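Local atomic coordinates of minor fimbrium subunit Mfa5 (Porphyromonas gingivalis ATCC 33277, PDB entry 6TO1), a protein that serves as an accessory subunit of the minor (Mfa1) fimbriae, the pili through which this oral bacterium adheres to host cells and other bacteria and forms biofilms. Residues P108-I117 / F521-Y530; T123-Q134 / E168-D178. One frame throughout, in Å; residues are numbered along the deposited sequence.

Contact 1 of 2, residues P108-I117 / F521-Y530; sequences PNAWDVTLKI and FPRPTVKLGY
Pro108 lays its ring against Tyr530, CB lying 3.6 Å from CD2, a rigid apolar surface that suits an aromatic neighbour. Asn109, centre of an inverse gamma turn, carries the polar part of the contact. With CG anti to its carbonyl carbon (chi1 -62°), the carboxamide reaches the backbone of the other segment. Asn109 OD1 takes two N-H groups, that of Gly529 at 2.8 Å from N to OD1, nearly along the C=O axis, and that of Tyr530 at 3.0 Å from N to OD1, on a lone pair in the carbonyl plane. Asn109 ND2 donates an N-H hydrogen bond to Tyr530 O at 2.8 Å. An amide suits this place because it offers donor and acceptor side by side.

Trp111 gives the branched Val526 a broad flat surface: Val526 CG1 stands 3.6 Å from the centroid of the five-membered ring in a CH-pi contact. Lys527 O lies at the indole edge, in plane, 3.6 Å from Trp111 CZ2. Farther on, a Leu115 methyl, CD2, fits over the centre of the Phe521 ring, 3.9 Å from its centroid, while Ile117 CG1 approaches that ring obliquely.

Strand 110-119 pairs by its backbone with strands 90-98 and 463-473, whereas 521-530 crosses its side-chain face. No backbone-to-backbone hydrogen bond joins the segments, so this antiparallel pass rests on one bidentate amide and on aliphatic-aromatic contacts.

Contact 2 of 2, residues T123-Q134 / E168-D178; sequences TVPVDVVMVIDQ and EGVRIALVSYD
Asp127 and Arg171 lie side by side on neighbouring parallel strands and form a two-pronged salt bridge. Arg171 bends at chi3 (-53°), which turns its guanidinium side-on: Arg171 NE meets Asp127 OD1 at 3.0 Å and NH2 meets OD2 at 2.9 Å. Both oxygens lie near the guanidinium plane, but the two planes are 39° apart, and NH2 approaches from above the carboxylate. Ser223 also bonds OD2.

Nine backbone hydrogen bonds, from Val126 N to Gly169 O through Gln134 N to Tyr177 O, join the strands, and aliphatic residues suit their buried faces. Val129 CG1 meets Val175 CG2 at 4.0 Å on the face covered by helix 209-220; on the other, Leu174 CD1 lies 4.1 Å from Ile132 CD1. Tyr177 has CG between its backbone N and carbonyl carbon (chi1 68°), which folds the ring across the neighbouring strand. Asp133 CA sits over one face of the Tyr177 ring, 3.9 Å from the centroid, and Val131 CG1 lies 3.8 Å from Tyr177 CD2; the Tyr177 hydroxyl bonds Thr209. Extended Gln134 sends NE2 to Asp178 OD2 at 3.0 Å, with OD2 in the amide plane of Gln134; His182 holds the same oxygen.

Asp133 bonds Ser135 and Ser234. Asp133, Ser135 and Ser137 fit the DxSxS signature of the metal-ion-dependent adhesion site; Ser135, Ser137 and Thr207 bind magnesium, consistent with a second-shell role for Asp133.

In the fold
The two contacts lie on opposite sides of the chain's centre, their own centres about 53 Å apart and their nearest atoms about 18 Å apart, without touching. Strand 110-119 of contact 1 leads directly to strand 126-133 of contact 2, and because both its segments lie between 117 and 521, contact 2 is nested in the long loop that contact 1 closes. Contact 2 pairs two neighbouring strands of the mixed six-stranded sheet of the von Willebrand factor type A domain, joined through helix 143-160 as a beta-alpha-beta unit. Contact 1 belongs to a separate beta-rich region, built from chain on both sides of that domain. The von Willebrand factor type A domain thus appears to be inserted between the strands of that region, at one end of an elongated molecule.

Contact 1 of 2, residues P108-I117 / F521-Y530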
loop_
_atom_site.group_PDB
_atom_site.type_symbol
_atom_site.label_atom_id
_atom_site.label_comp_id
_atom_site.label_asym_id
_atom_site.label_seq_id
_atom_site.Cartn_x
_atom_site.Cartn_y
_atom_site.Cartn_z
ATOM N N PRO A 108 25.094 30.699 7.365
ATOM C CA PRO A 108 23.742 30.739 7.928
ATOM C C PRO A 108 22.658 30.629 6.883
ATOM O O PRO A 108 21.501 30.399 7.250
ATOM C CB PRO A 108 23.695 32.097 8.633
ATOM C CG PRO A 108 24.649 32.931 7.840
ATOM C CD PRO A 108 25.768 32.010 7.461
ATOM N N ASN A 109 22.978 30.833 5.606
ATOM C CA ASN A 109 21.999 30.658 4.524
ATOM C C ASN A 109 21.957 29.164 4.224
ATOM O O ASN A 109 22.578 28.661 3.290
ATOM C CB ASN A 109 22.384 31.482 3.303
ATOM C CG ASN A 109 22.400 32.988 3.593
ATOM O OD1 ASN A 109 21.368 33.610 3.823
ATOM N ND2 ASN A 109 23.585 33.579 3.537
ATOM N N ALA A 110 21.238 28.433 5.072
ATOM C CA ALA A 110 21.240 26.982 5.023
ATOM C C ALA A 110 19.825 26.468 5.245
ATOM O O ALA A 110 19.086 26.994 6.078
ATOM C CB ALA A 110 22.178 26.382 6.071
ATOM N N TRP A 111 19.474 25.423 4.509
ATOM C CA TRP A 111 18.157 24.809 4.619
ATOM C C TRP A 111 18.329 23.304 4.553
ATOM O O TRP A 111 19.174 22.790 3.816
ATOM C CB TRP A 111 17.211 25.261 3.489
ATOM C CG TRP A 111 16.936 26.736 3.459
ATOM C CD1 TRP A 111 15.841 27.378 3.966
ATOM C CD2 TRP A 111 17.760 27.756 2.865
ATOM N NE1 TRP A 111 15.944 28.729 3.740
ATOM C CE2 TRP A 111 17.115 28.981 3.068
ATOM C CE3 TRP A 111 18.983 27.742 2.195
ATOM C CZ2 TRP A 111 17.655 30.184 2.623
ATOM C CZ3 TRP A 111 19.509 28.931 1.761
ATOM C CH2 TRP A 111 18.846 30.127 1.971
ATOM N N ASP A 112 17.494 22.597 5.306
ATOM C CA ASP A 112 17.444 21.144 5.226
ATOM C C ASP A 112 16.255 20.766 4.347
ATOM O O ASP A 112 15.111 21.082 4.674
ATOM C CB ASP A 112 17.326 20.521 6.611
ATOM C CG ASP A 112 18.639 20.549 7.380
ATOM O OD1 ASP A 112 19.703 20.294 6.786
ATOM O OD2 ASP A 112 18.577 20.831 8.587
ATOM N N VAL A 113 16.531 20.113 3.232
ATOM C CA VAL A 113 15.513 19.788 2.239
ATOM C C VAL A 113 15.144 18.322 2.407
ATOM O O VAL A 113 16.013 17.449 2.357
ATOM C CB VAL A 113 16.023 20.072 0.816
ATOM C CG1 VAL A 113 15.011 19.605 -0.223
ATOM C CG2 VAL A 113 16.333 21.565 0.652
ATOM N N THR A 114 13.865 18.047 2.580
ATOM C CA THR A 114 13.390 16.678 2.727
ATOM C C THR A 114 12.475 16.374 1.551
ATOM O O THR A 114 11.631 17.200 1.213
ATOM C CB THR A 114 12.622 16.476 4.027
ATOM O OG1 THR A 114 13.516 16.528 5.142
ATOM C CG2 THR A 114 11.928 15.081 4.012
ATOM N N LEU A 115 12.677 15.216 0.919
ATOM C CA LEU A 115 11.743 14.635 -0.039
ATOM C C LEU A 115 11.137 13.404 0.616
ATOM O O LEU A 115 11.867 12.573 1.175
ATOM C CB LEU A 115 12.438 14.250 -1.344
ATOM C CG LEU A 115 12.771 15.431 -2.259
ATOM C CD1 LEU A 115 14.058 16.068 -1.704
ATOM C CD2 LEU A 115 12.917 14.978 -3.678
ATOM N N LYS A 116 9.813 13.301 0.562
ATOM C CA LYS A 116 9.087 12.301 1.333
ATOM C C LYS A 116 8.061 11.613 0.445
ATOM O O LYS A 116 7.340 12.269 -0.318
ATOM C CB LYS A 116 8.394 12.948 2.515
ATOM C CG LYS A 116 7.603 11.996 3.401
ATOM C CD LYS A 116 6.712 12.773 4.375
ATOM C CE LYS A 116 7.479 13.353 5.544
ATOM N NZ LYS A 116 6.600 14.171 6.439
ATOM N N ILE A 117 8.017 10.292 0.559
ATOM C CA ILE A 117 7.068 9.439 -0.140
ATOM C C ILE A 117 6.233 8.758 0.934
ATOM O O ILE A 117 6.787 8.121 1.836
ATOM C CB ILE A 117 7.781 8.390 -1.013
ATOM C CG1 ILE A 117 8.731 9.045 -2.007
ATOM C CG2 ILE A 117 6.724 7.545 -1.746
ATOM C CD1 ILE A 117 9.721 8.016 -2.650
ATOM N N PHE A 521 7.123 16.330 -7.324
ATOM C CA PHE A 521 7.206 16.914 -5.997
ATOM C C PHE A 521 6.915 18.420 -6.020
ATOM O O PHE A 521 7.189 19.098 -7.007
ATOM C CB PHE A 521 8.606 16.718 -5.408
ATOM C CG PHE A 521 8.922 15.314 -4.993
ATOM C CD1 PHE A 521 8.836 14.939 -3.663
ATOM C CD2 PHE A 521 9.314 14.371 -5.926
ATOM C CE1 PHE A 521 9.145 13.625 -3.268
ATOM C CE2 PHE A 521 9.610 13.074 -5.547
ATOM C CZ PHE A 521 9.516 12.705 -4.213
ATOM N N PRO A 522 6.412 18.952 -4.913
ATOM C CA PRO A 522 6.322 20.407 -4.743
ATOM C C PRO A 522 7.689 21.075 -4.776
ATOM O O PRO A 522 8.730 20.434 -4.623
ATOM C CB PRO A 522 5.680 20.566 -3.360
ATOM C CG PRO A 522 5.214 19.221 -2.942
ATOM C CD PRO A 522 5.984 18.213 -3.711
ATOM N N ARG A 523 7.660 22.395 -4.951
ATOM C CA ARG A 523 8.860 23.193 -5.212
ATOM C C ARG A 523 9.097 24.191 -4.087
ATOM O O ARG A 523 8.458 25.258 -4.065
ATOM C CB ARG A 523 8.709 23.921 -6.548
ATOM C CG ARG A 523 8.672 23.001 -7.781
ATOM C CD ARG A 523 10.037 22.885 -8.439
ATOM N NE ARG A 523 10.430 24.136 -9.104
ATOM C CZ ARG A 523 10.017 24.504 -10.312
ATOM N NH1 ARG A 523 9.210 23.716 -11.003
ATOM N NH2 ARG A 523 10.403 25.658 -10.831
ATOM N N PRO A 524 10.011 23.907 -3.156
ATOM C CA PRO A 524 10.325 24.885 -2.111
ATOM C C PRO A 524 10.948 26.156 -2.679
ATOM O O PRO A 524 11.678 26.137 -3.681
ATOM C CB PRO A 524 11.317 24.137 -1.205
ATOM C CG PRO A 524 11.137 22.669 -1.530
ATOM C CD PRO A 524 10.799 22.669 -2.998
ATOM N N THR A 525 10.680 27.266 -2.010
ATOM C CA THR A 525 11.257 28.541 -2.421
ATOM C C THR A 525 11.822 29.242 -1.200
ATOM O O THR A 525 11.216 29.205 -0.131
ATOM C CB THR A 525 10.223 29.450 -3.105
ATOM O OG1 THR A 525 9.135 29.731 -2.217
ATOM C CG2 THR A 525 9.683 28.816 -4.355
ATOM N N VAL A 526 12.972 29.914 -1.369
ATOM C CA VAL A 526 13.691 30.463 -0.231
ATOM C C VAL A 526 14.263 31.828 -0.606
ATOM O O VAL A 526 14.607 32.091 -1.767
ATOM C CB VAL A 526 14.832 29.549 0.277
ATOM C CG1 VAL A 526 14.298 28.182 0.701
ATOM C CG2 VAL A 526 15.891 29.383 -0.755
ATOM N N LYS A 527 14.353 32.688 0.399
ATOM C CA LYS A 527 15.099 33.950 0.317
ATOM C C LYS A 527 16.257 33.921 1.308
ATOM O O LYS A 527 16.113 33.450 2.443
ATOM C CB LYS A 527 14.173 35.139 0.596
ATOM C CG LYS A 527 13.062 35.291 -0.426
ATOM C CD LYS A 527 12.026 36.364 -0.038
ATOM C CE LYS A 527 10.873 36.360 -1.045
ATOM N NZ LYS A 527 9.782 37.294 -0.702
ATOM N N LEU A 528 17.415 34.402 0.859
ATOM C CA LEU A 528 18.594 34.433 1.712
ATOM C C LEU A 528 18.343 35.320 2.930
ATOM O O LEU A 528 17.633 36.325 2.856
ATOM C CB LEU A 528 19.798 34.965 0.926
ATOM C CG LEU A 528 20.612 33.933 0.168
ATOM C CD1 LEU A 528 19.710 33.276 -0.861
ATOM C CD2 LEU A 528 21.766 34.608 -0.515
ATOM N N GLY A 529 18.919 34.924 4.061
ATOM C CA GLY A 529 18.774 35.686 5.289
ATOM C C GLY A 529 19.973 36.568 5.632
ATOM O O GLY A 529 19.837 37.488 6.441
ATOM N N TYR A 530 21.136 36.294 5.038
ATOM C CA TYR A 530 22.374 37.019 5.336
ATOM C C TYR A 530 23.214 37.248 4.093
ATOM O O TYR A 530 23.420 36.338 3.292
ATOM C CB TYR A 530 23.237 36.252 6.376
ATOM C CG TYR A 530 22.492 36.070 7.672
ATOM C CD1 TYR A 530 22.581 37.009 8.694
ATOM C CD2 TYR A 530 21.621 34.994 7.844
ATOM C CE1 TYR A 530 21.845 36.867 9.851
ATOM C CE2 TYR A 530 20.894 34.846 8.987
ATOM C CZ TYR A 530 21.005 35.773 9.990
ATOM O OH TYR A 530 20.270 35.607 11.132
#

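Contact 2 of 2, residues T123-Q134 / E168-D178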
loop_
_atom_site.group_PDB
_atom_site.type_symbol
_atom_site.label_atom_id
_atom_site.label_comp_id
_atom_site.label_asym_id
_atom_site.label_seq_id
_atom_site.Cartn_x
_atom_site.Cartn_y
_atom_site.Cartn_z
ATOM N N THR A 123 -7.487 -2.442 1.848
ATOM C CA THR A 123 -8.158 -3.675 2.257
ATOM C C THR A 123 -8.777 -4.310 1.012
ATOM O O THR A 123 -9.498 -3.649 0.260
ATOM C CB THR A 123 -9.217 -3.369 3.318
ATOM O OG1 THR A 123 -8.571 -2.820 4.481
ATOM C CG2 THR A 123 -9.956 -4.614 3.714
ATOM N N VAL A 124 -8.447 -5.564 0.764
ATOM C CA VAL A 124 -8.907 -6.242 -0.448
ATOM C C VAL A 124 -10.378 -6.612 -0.254
ATOM O O VAL A 124 -10.683 -7.316 0.706
ATOM C CB VAL A 124 -8.042 -7.475 -0.734
ATOM C CG1 VAL A 124 -8.591 -8.251 -1.935
ATOM C CG2 VAL A 124 -6.586 -7.078 -0.968
ATOM N N PRO A 125 -11.306 -6.173 -1.107
ATOM C CA PRO A 125 -12.722 -6.538 -0.889
ATOM C C PRO A 125 -12.947 -8.045 -0.917
ATOM O O PRO A 125 -12.387 -8.775 -1.743
ATOM C CB PRO A 125 -13.465 -5.836 -2.033
ATOM C CG PRO A 125 -12.573 -4.621 -2.331
ATOM C CD PRO A 125 -11.166 -5.181 -2.195
ATOM N N VAL A 126 -13.758 -8.507 0.018
ATOM C CA VAL A 126 -13.998 -9.935 0.187
ATOM C C VAL A 126 -15.464 -10.110 0.535
ATOM O O VAL A 126 -15.997 -9.399 1.397
ATOM C CB VAL A 126 -13.093 -10.550 1.270
ATOM C CG1 VAL A 126 -13.112 -9.693 2.556
ATOM C CG2 VAL A 126 -13.485 -12.001 1.573
ATOM N N ASP A 127 -16.129 -11.016 -0.169
ATOM C CA ASP A 127 -17.512 -11.362 0.103
ATOM C C ASP A 127 -17.557 -12.808 0.573
ATOM O O ASP A 127 -16.834 -13.659 0.045
ATOM C CB ASP A 127 -18.400 -11.190 -1.138
ATOM C CG ASP A 127 -18.818 -9.749 -1.369
ATOM O OD1 ASP A 127 -18.836 -8.957 -0.402
ATOM O OD2 ASP A 127 -19.136 -9.416 -2.535
ATOM N N VAL A 128 -18.403 -13.069 1.565
ATOM C CA VAL A 128 -18.519 -14.370 2.226
ATOM C C VAL A 128 -19.980 -14.767 2.231
ATOM O O VAL A 128 -20.842 -13.946 2.565
ATOM C CB VAL A 128 -17.995 -14.319 3.676
ATOM C CG1 VAL A 128 -18.151 -15.664 4.363
ATOM C CG2 VAL A 128 -16.564 -13.811 3.701
ATOM N N VAL A 129 -20.264 -16.016 1.877
ATOM C CA VAL A 129 -21.591 -16.581 2.064
ATOM C C VAL A 129 -21.473 -17.712 3.066
ATOM O O VAL A 129 -20.781 -18.708 2.812
ATOM C CB VAL A 129 -22.230 -17.116 0.768
ATOM C CG1 VAL A 129 -23.673 -17.572 1.106
ATOM C CG2 VAL A 129 -22.218 -16.085 -0.326
ATOM N N MET A 130 -22.145 -17.567 4.200
ATOM C CA MET A 130 -22.210 -18.615 5.199
ATOM C C MET A 130 -23.431 -19.474 4.912
ATOM O O MET A 130 -24.515 -18.947 4.635
ATOM C CB MET A 130 -22.303 -18.019 6.599
ATOM C CG MET A 130 -21.068 -17.253 7.024
ATOM S SD MET A 130 -21.307 -16.497 8.644
ATOM C CE MET A 130 -21.319 -17.922 9.732
ATOM N N VAL A 131 -23.245 -20.794 4.985
ATOM C CA VAL A 131 -24.291 -21.792 4.667
ATOM C C VAL A 131 -24.384 -22.755 5.846
ATOM O O VAL A 131 -23.435 -23.522 6.103
ATOM C CB VAL A 131 -23.957 -22.556 3.369
ATOM C CG1 VAL A 131 -25.070 -23.498 2.973
ATOM C CG2 VAL A 131 -23.626 -21.563 2.263
ATOM N N ILE A 132 -25.532 -22.766 6.533
ATOM C CA ILE A 132 -25.675 -23.521 7.777
ATOM C C ILE A 132 -26.752 -24.595 7.626
ATOM O O ILE A 132 -27.901 -24.299 7.292
ATOM C CB ILE A 132 -25.975 -22.608 8.984
ATOM C CG1 ILE A 132 -24.979 -21.438 9.021
ATOM C CG2 ILE A 132 -25.910 -23.407 10.303
ATOM C CD1 ILE A 132 -25.093 -20.539 10.252
ATOM N N ASP A 133 -26.354 -25.840 7.910
ATOM C CA ASP A 133 -27.204 -27.029 8.011
ATOM C C ASP A 133 -28.092 -26.923 9.245
ATOM O O ASP A 133 -27.578 -26.907 10.364
ATOM C CB ASP A 133 -26.225 -28.194 8.096
ATOM C CG ASP A 133 -26.859 -29.559 8.150
ATOM O OD1 ASP A 133 -28.080 -29.719 8.365
ATOM O OD2 ASP A 133 -26.066 -30.510 7.995
ATOM N N GLN A 134 -29.411 -26.787 9.055
ATOM C CA GLN A 134 -30.374 -26.881 10.158
ATOM C C GLN A 134 -31.262 -28.118 10.014
ATOM O O GLN A 134 -32.451 -28.099 10.362
ATOM C CB GLN A 134 -31.225 -25.600 10.280
ATOM C CG GLN A 134 -32.132 -25.268 9.130
ATOM C CD GLN A 134 -33.161 -24.162 9.473
ATOM O OE1 GLN A 134 -32.935 -23.325 10.344
ATOM N NE2 GLN A 134 -34.286 -24.177 8.785
ATOM N N GLU A 168 -14.458 -2.184 6.847
ATOM C CA GLU A 168 -14.007 -1.985 5.478
ATOM C C GLU A 168 -13.871 -3.324 4.751
ATOM O O GLU A 168 -13.304 -4.282 5.284
ATOM C CB GLU A 168 -12.660 -1.256 5.475
ATOM C CG GLU A 168 -12.713 0.162 4.927
ATOM C CD GLU A 168 -11.376 0.885 5.037
ATOM O OE1 GLU A 168 -10.446 0.537 4.278
ATOM O OE2 GLU A 168 -11.261 1.799 5.884
ATOM N N GLY A 169 -14.407 -3.386 3.538
ATOM C CA GLY A 169 -14.063 -4.425 2.599
ATOM C C GLY A 169 -14.845 -5.717 2.686
ATOM O O GLY A 169 -14.856 -6.465 1.703
ATOM N N VAL A 170 -15.491 -6.008 3.812
ATOM C CA VAL A 170 -16.060 -7.327 4.083
ATOM C C VAL A 170 -17.577 -7.229 4.019
ATOM O O VAL A 170 -18.149 -6.313 4.602
ATOM C CB VAL A 170 -15.634 -7.851 5.467
ATOM C CG1 VAL A 170 -16.293 -9.237 5.748
ATOM C CG2 VAL A 170 -14.133 -7.917 5.586
ATOM N N ARG A 171 -18.234 -8.182 3.324
ATOM C CA ARG A 171 -19.669 -8.386 3.461
ATOM C C ARG A 171 -19.965 -9.871 3.688
ATOM O O ARG A 171 -19.217 -10.744 3.237
ATOM C CB ARG A 171 -20.472 -7.914 2.228
ATOM C CG ARG A 171 -20.325 -6.433 1.893
ATOM C CD ARG A 171 -21.197 -6.041 0.705
ATOM N NE ARG A 171 -20.963 -6.894 -0.460
ATOM C CZ ARG A 171 -21.763 -6.920 -1.522
ATOM N NH1 ARG A 171 -22.827 -6.132 -1.567
ATOM N NH2 ARG A 171 -21.516 -7.734 -2.529
ATOM N N ILE A 172 -21.069 -10.152 4.371
ATOM C CA ILE A 172 -21.476 -11.520 4.674
ATOM C C ILE A 172 -22.930 -11.697 4.268
ATOM O O ILE A 172 -23.777 -10.871 4.613
ATOM C CB ILE A 172 -21.301 -11.865 6.164
ATOM C CG1 ILE A 172 -19.853 -11.750 6.626
ATOM C CG2 ILE A 172 -21.740 -13.319 6.418
ATOM C CD1 ILE A 172 -19.678 -11.955 8.133
ATOM N N ALA A 173 -23.217 -12.773 3.543
ATOM C CA ALA A 173 -24.563 -13.244 3.260
ATOM C C ALA A 173 -24.783 -14.569 3.994
ATOM O O ALA A 173 -23.832 -15.233 4.434
ATOM C CB ALA A 173 -24.784 -13.428 1.759
ATOM N N LEU A 174 -26.057 -14.930 4.152
ATOM C CA LEU A 174 -26.406 -16.044 5.015
ATOM C C LEU A 174 -27.487 -16.916 4.402
ATOM O O LEU A 174 -28.554 -16.425 4.016
ATOM C CB LEU A 174 -26.854 -15.527 6.391
ATOM C CG LEU A 174 -27.199 -16.603 7.414
ATOM C CD1 LEU A 174 -25.969 -17.446 7.781
ATOM C CD2 LEU A 174 -27.840 -15.947 8.657
ATOM N N VAL A 175 -27.178 -18.213 4.328
ATOM C CA VAL A 175 -28.070 -19.262 3.865
ATOM C C VAL A 175 -28.215 -20.320 4.968
ATOM O O VAL A 175 -27.233 -20.713 5.602
ATOM C CB VAL A 175 -27.518 -19.921 2.576
ATOM C CG1 VAL A 175 -28.390 -21.116 2.184
ATOM C CG2 VAL A 175 -27.435 -18.927 1.422
ATOM N N SER A 176 -29.431 -20.804 5.181
ATOM C CA SER A 176 -29.639 -22.006 5.974
ATOM C C SER A 176 -30.301 -23.034 5.064
ATOM O O SER A 176 -30.823 -22.704 3.993
ATOM C CB SER A 176 -30.498 -21.752 7.212
ATOM O OG SER A 176 -31.838 -21.483 6.846
ATOM N N TYR A 177 -30.260 -24.300 5.474
ATOM C CA TYR A 177 -30.946 -25.278 4.680
ATOM C C TYR A 177 -31.361 -26.474 5.520
ATOM O O TYR A 177 -30.728 -26.829 6.520
ATOM C CB TYR A 177 -30.105 -25.758 3.476
ATOM C CG TYR A 177 -28.885 -26.574 3.844
ATOM C CD1 TYR A 177 -28.928 -27.958 3.877
ATOM C CD2 TYR A 177 -27.679 -25.963 4.129
ATOM C CE1 TYR A 177 -27.820 -28.700 4.196
ATOM C CE2 TYR A 177 -26.578 -26.699 4.454
ATOM C CZ TYR A 177 -26.644 -28.071 4.481
ATOM O OH TYR A 177 -25.513 -28.805 4.791
ATOM N N ASP A 178 -32.448 -27.074 5.075
ATOM C CA ASP A 178 -32.911 -28.374 5.542
ATOM C C ASP A 178 -33.237 -29.180 4.282
ATOM O O ASP A 178 -32.335 -29.497 3.488
ATOM C CB ASP A 178 -34.102 -28.237 6.490
ATOM C CG ASP A 178 -35.133 -27.225 6.026
ATOM O OD1 ASP A 178 -35.925 -27.552 5.109
ATOM O OD2 ASP A 178 -35.142 -26.085 6.597
HETATM O O HOH W 1 -9.115 -0.129 1.449
HETATM O O HOH W 2 -17.108 -6.832 0.077
HETATM O O HOH W 3 -33.314 -20.795 9.134
#